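Local coordinates for protein Bpsl2520 (Burkholderia pseudomallei K96243, PDB 6F03) that is a secreted antigen of unknown molecular function, an all-helical protein of the DUF2059 family whose crystal assembly pairs two copies, at residues 184-187 / 188-191; 175-178 / 179-183. All blocks are in the same frame, centred on the assembly; numbering follows the deposited sequence.

Contact 1 (184-187 / 188-191); sequences TRDQ and ADKE
Arg185 reaches one turn down its own helix to Asp189, and NE donates to OD1 at 2.9 Å in a nearly straight bond (165° at the hydrogen). The carboxylate comes in at the edge of the guanidinium, close to its plane, yet the two flat groups stand almost perpendicular, 89° apart; OD1 is met on its syn side and somewhat out of the carboxylate plane. With NE as the donor, this is a single-bond salt bridge. On another flank of the turn, Gln187 NE2 gives a hydrogen bond to Glu191 OE2 at 3.0 Å; OE2 lies in the plane of the Gln187 amide and accepts through its anti lone pair. The glutamine CG swings away from the backbone N (chi1 -169°) and the chain then bends at CG, which carries the amide forward along the helix. The amide crosses the lysine chain at a slant, with Gln187 OE1 3.6 Å from Lys190 CD. Both polar pairs are i to i+4 contacts of an alpha-helix, here near the C-terminal end of helix 152-193, and run beside the main-chain bonds, such as Ala188 N to Thr184 O at 2.8 Å. Asp186 OD1 lies 4.2 Å from Asp189 OD2; the opposing charges of Lys182 on Asp186 and of Arg185 on Asp189 probably ease that proximity. Glu191 OE2 also takes a salt bridge from Lys107 of the second subunit, so Gln187 probably helps hold a carboxylate that also serves the interface. Thr184 packs on Ile77 of that subunit.

Contact 2 (175-178 / 179-183); sequences KYMP and QAIKA
Gln179 turns back along the helix to Lys175, and its side-chain NE2 donates to the main-chain O of Lys175 at 3.0 Å, almost straight at 171°. At this kinked turn Gln179 N stands 4.8 Å from Lys175 O, too far for the usual helical bond, and NE2 takes its place; the kink itself goes with Pro178, whose nitrogen has no hydrogen. The glutamine chain is extended beyond CG, with CG beside its own backbone N (chi1 -47°), and that brings the amide back over the preceding turn. The donor arrives above the carbonyl plane, while the oxygen lies close to the plane of the amide. Regular main-chain bonding runs on after the proline, with Ala180 N to Tyr176 O at 3.1 Å and Lys182 N to Pro178 O at 2.8 Å.

Among the nonbonded contacts, the same amide runs alongside the Tyr176 ring, their planes 20° apart, and Gln179 NE2 comes to 3.5 Å from Tyr176 CD1. The apolar contact is lighter: CG of selenomethionine Met177 lies 3.8 Å from Ile181 CD1, but Met177 is poorly ordered, so this contact is less certain.

One side of 175-183 faces the second subunit, where Tyr176 OH hydrogen-bonds Asp124 and the tyrosine ring meets Phe121 edge-to-face, both on that subunit's helix 119-136. Met177 and Ala180 pack on Leu73 and Ser70 of its helix 55-84.

How the contacts relate
Contacts 1 and 2 are successive parts of the long helix 152-193, with centres about 13 Å apart and contact 2 coming first along the chain. Neither is core: each has two buried residues, but contact 2 has four exposed ones against one in contact 1, although contact 1 lies further from the chain's centre (about 33 Å, against 25 Å, centre to centre). Their chemistry differs: 184-191 is dominated by charged and amide side chains paired with one another, whereas 175-183 has a side chain bonded to the main chain at a proline kink. The salt bridge between Lys182 and Asp186 links the two directly. Both touch the second subunit, one through a charge pair, the other through aromatic and hydroxyl contacts.

Contact 1 (184-187 / 188-191)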
# COMPACT_ATOMS: atom_id res chain seq x y z
N THR B 184 -0.74 -14.59 -17.40
CA THR B 184 -0.40 -15.68 -16.48
C THR B 184 -1.45 -16.79 -16.52
O THR B 184 -1.10 -17.97 -16.51
CB THR B 184 -0.30 -15.14 -15.05
OG1 THR B 184 0.77 -14.22 -14.93
CG2 THR B 184 -0.10 -16.29 -14.08
N ARG B 185 -2.73 -16.43 -16.54
CA ARG B 185 -3.78 -17.44 -16.54
C ARG B 185 -3.71 -18.32 -17.78
O ARG B 185 -3.87 -19.55 -17.70
CB ARG B 185 -5.15 -16.77 -16.43
CG ARG B 185 -6.34 -17.70 -16.63
CD ARG B 185 -6.35 -18.84 -15.62
NE ARG B 185 -7.38 -19.81 -15.94
CZ ARG B 185 -8.60 -19.83 -15.41
NH1 ARG B 185 -8.95 -18.93 -14.50
NH2 ARG B 185 -9.46 -20.77 -15.79
N ASP B 186 -3.47 -17.71 -18.94
CA ASP B 186 -3.47 -18.50 -20.17
C ASP B 186 -2.30 -19.48 -20.18
O ASP B 186 -2.46 -20.64 -20.58
CB ASP B 186 -3.44 -17.57 -21.38
CG ASP B 186 -4.76 -16.79 -21.55
OD1 ASP B 186 -5.78 -17.17 -20.93
OD2 ASP B 186 -4.76 -15.78 -22.30
N GLN B 187 -1.13 -19.06 -19.68
CA GLN B 187 -0.03 -20.00 -19.55
C GLN B 187 -0.33 -21.04 -18.47
O GLN B 187 0.09 -22.21 -18.59
CB GLN B 187 1.27 -19.26 -19.24
CG GLN B 187 2.50 -20.15 -19.36
CD GLN B 187 2.58 -20.84 -20.73
OE1 GLN B 187 2.24 -20.25 -21.75
NE2 GLN B 187 3.01 -22.11 -20.74
N ALA B 188 -1.06 -20.64 -17.42
CA ALA B 188 -1.41 -21.56 -16.35
C ALA B 188 -2.36 -22.64 -16.85
O ALA B 188 -2.25 -23.80 -16.44
CB ALA B 188 -2.02 -20.78 -15.19
N ASP B 189 -3.28 -22.29 -17.75
CA ASP B 189 -4.12 -23.30 -18.39
C ASP B 189 -3.28 -24.35 -19.09
O ASP B 189 -3.58 -25.55 -19.03
CB ASP B 189 -5.08 -22.64 -19.39
CG ASP B 189 -6.20 -21.84 -18.73
OD1 ASP B 189 -6.46 -22.03 -17.51
OD2 ASP B 189 -6.83 -21.00 -19.43
N LYS B 190 -2.23 -23.92 -19.80
CA LYS B 190 -1.39 -24.84 -20.55
C LYS B 190 -0.62 -25.78 -19.63
O LYS B 190 -0.43 -26.95 -19.96
CB LYS B 190 -0.40 -24.07 -21.44
CG LYS B 190 -1.02 -23.25 -22.58
CD LYS B 190 0.10 -22.62 -23.44
CE LYS B 190 -0.44 -21.80 -24.60
NZ LYS B 190 0.67 -21.21 -25.43
N GLU B 191 -0.15 -25.27 -18.49
CA GLU B 191 0.59 -26.09 -17.55
C GLU B 191 -0.30 -27.18 -16.94
O GLU B 191 0.13 -28.33 -16.79
CB GLU B 191 1.18 -25.20 -16.45
CG GLU B 191 2.11 -24.13 -17.03
CD GLU B 191 3.35 -24.72 -17.70
OE1 GLU B 191 3.89 -25.73 -17.19
OE2 GLU B 191 3.76 -24.20 -18.76

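Contact 2 (175-178 / 179-183)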
# COMPACT_ATOMS: atom_id res chain seq x y z
N LYS B 175 -6.04 -0.40 -17.06
CA LYS B 175 -5.68 -0.81 -18.41
C LYS B 175 -4.82 -2.07 -18.43
O LYS B 175 -4.89 -2.84 -19.40
CB LYS B 175 -4.95 0.31 -19.13
CG LYS B 175 -5.86 1.39 -19.69
CD LYS B 175 -5.09 2.33 -20.61
CE LYS B 175 -4.40 3.44 -19.83
NZ LYS B 175 -5.39 4.46 -19.36
N TYR B 176 -3.99 -2.30 -17.41
CA TYR B 176 -2.95 -3.31 -17.53
C TYR B 176 -3.07 -4.49 -16.57
O TYR B 176 -2.48 -5.54 -16.86
CB TYR B 176 -1.56 -2.65 -17.36
CG TYR B 176 -1.13 -1.87 -18.58
CD1 TYR B 176 -0.53 -2.51 -19.66
CD2 TYR B 176 -1.34 -0.50 -18.66
CE1 TYR B 176 -0.15 -1.82 -20.77
CE2 TYR B 176 -0.96 0.20 -19.77
CZ TYR B 176 -0.37 -0.46 -20.83
OH TYR B 176 0.02 0.26 -21.94
N MSE B 177 -3.77 -4.36 -15.46
CA MSE B 177 -3.83 -5.48 -14.53
C MSE B 177 -4.56 -6.65 -15.18
O MSE B 177 -4.11 -7.78 -15.06
CB MSE B 177 -4.50 -5.08 -13.20
CG MSE B 177 -4.58 -6.24 -12.19
SE MSE B 177 -4.30 -5.77 -10.30
CE MSE B 177 -5.24 -7.28 -9.48
N PRO B 178 -5.66 -6.40 -15.89
CA PRO B 178 -6.33 -7.54 -16.56
C PRO B 178 -5.42 -8.25 -17.55
O PRO B 178 -5.42 -9.49 -17.58
CB PRO B 178 -7.54 -6.89 -17.26
CG PRO B 178 -7.81 -5.64 -16.44
CD PRO B 178 -6.44 -5.15 -16.04
N GLN B 179 -4.62 -7.52 -18.34
CA GLN B 179 -3.80 -8.17 -19.35
C GLN B 179 -2.72 -9.02 -18.70
O GLN B 179 -2.43 -10.13 -19.16
CB GLN B 179 -3.10 -7.16 -20.25
CG GLN B 179 -3.92 -6.02 -20.82
CD GLN B 179 -3.07 -5.17 -21.77
OE1 GLN B 179 -2.32 -5.71 -22.59
NE2 GLN B 179 -3.15 -3.84 -21.63
N ALA B 180 -2.12 -8.52 -17.61
CA ALA B 180 -1.11 -9.30 -16.91
C ALA B 180 -1.71 -10.54 -16.29
O ALA B 180 -1.12 -11.63 -16.37
CB ALA B 180 -0.41 -8.46 -15.84
N ILE B 181 -2.90 -10.42 -15.68
CA ILE B 181 -3.56 -11.59 -15.10
C ILE B 181 -3.87 -12.60 -16.20
O ILE B 181 -3.52 -13.78 -16.10
CB ILE B 181 -4.84 -11.19 -14.34
CG1 ILE B 181 -4.51 -10.36 -13.10
CG2 ILE B 181 -5.68 -12.45 -13.96
CD1 ILE B 181 -5.77 -9.81 -12.41
N LYS B 182 -4.47 -12.14 -17.30
CA LYS B 182 -4.80 -13.04 -18.39
C LYS B 182 -3.55 -13.72 -18.97
O LYS B 182 -3.61 -14.90 -19.34
CB LYS B 182 -5.61 -12.30 -19.46
CG LYS B 182 -6.14 -13.19 -20.57
CD LYS B 182 -6.80 -12.38 -21.70
CE LYS B 182 -7.29 -13.30 -22.83
NZ LYS B 182 -6.25 -14.25 -23.36
N ALA B 183 -2.43 -13.00 -19.07
CA ALA B 183 -1.21 -13.63 -19.60
C ALA B 183 -0.76 -14.80 -18.72
O ALA B 183 -0.38 -15.86 -19.23
CB ALA B 183 -0.06 -12.61 -19.73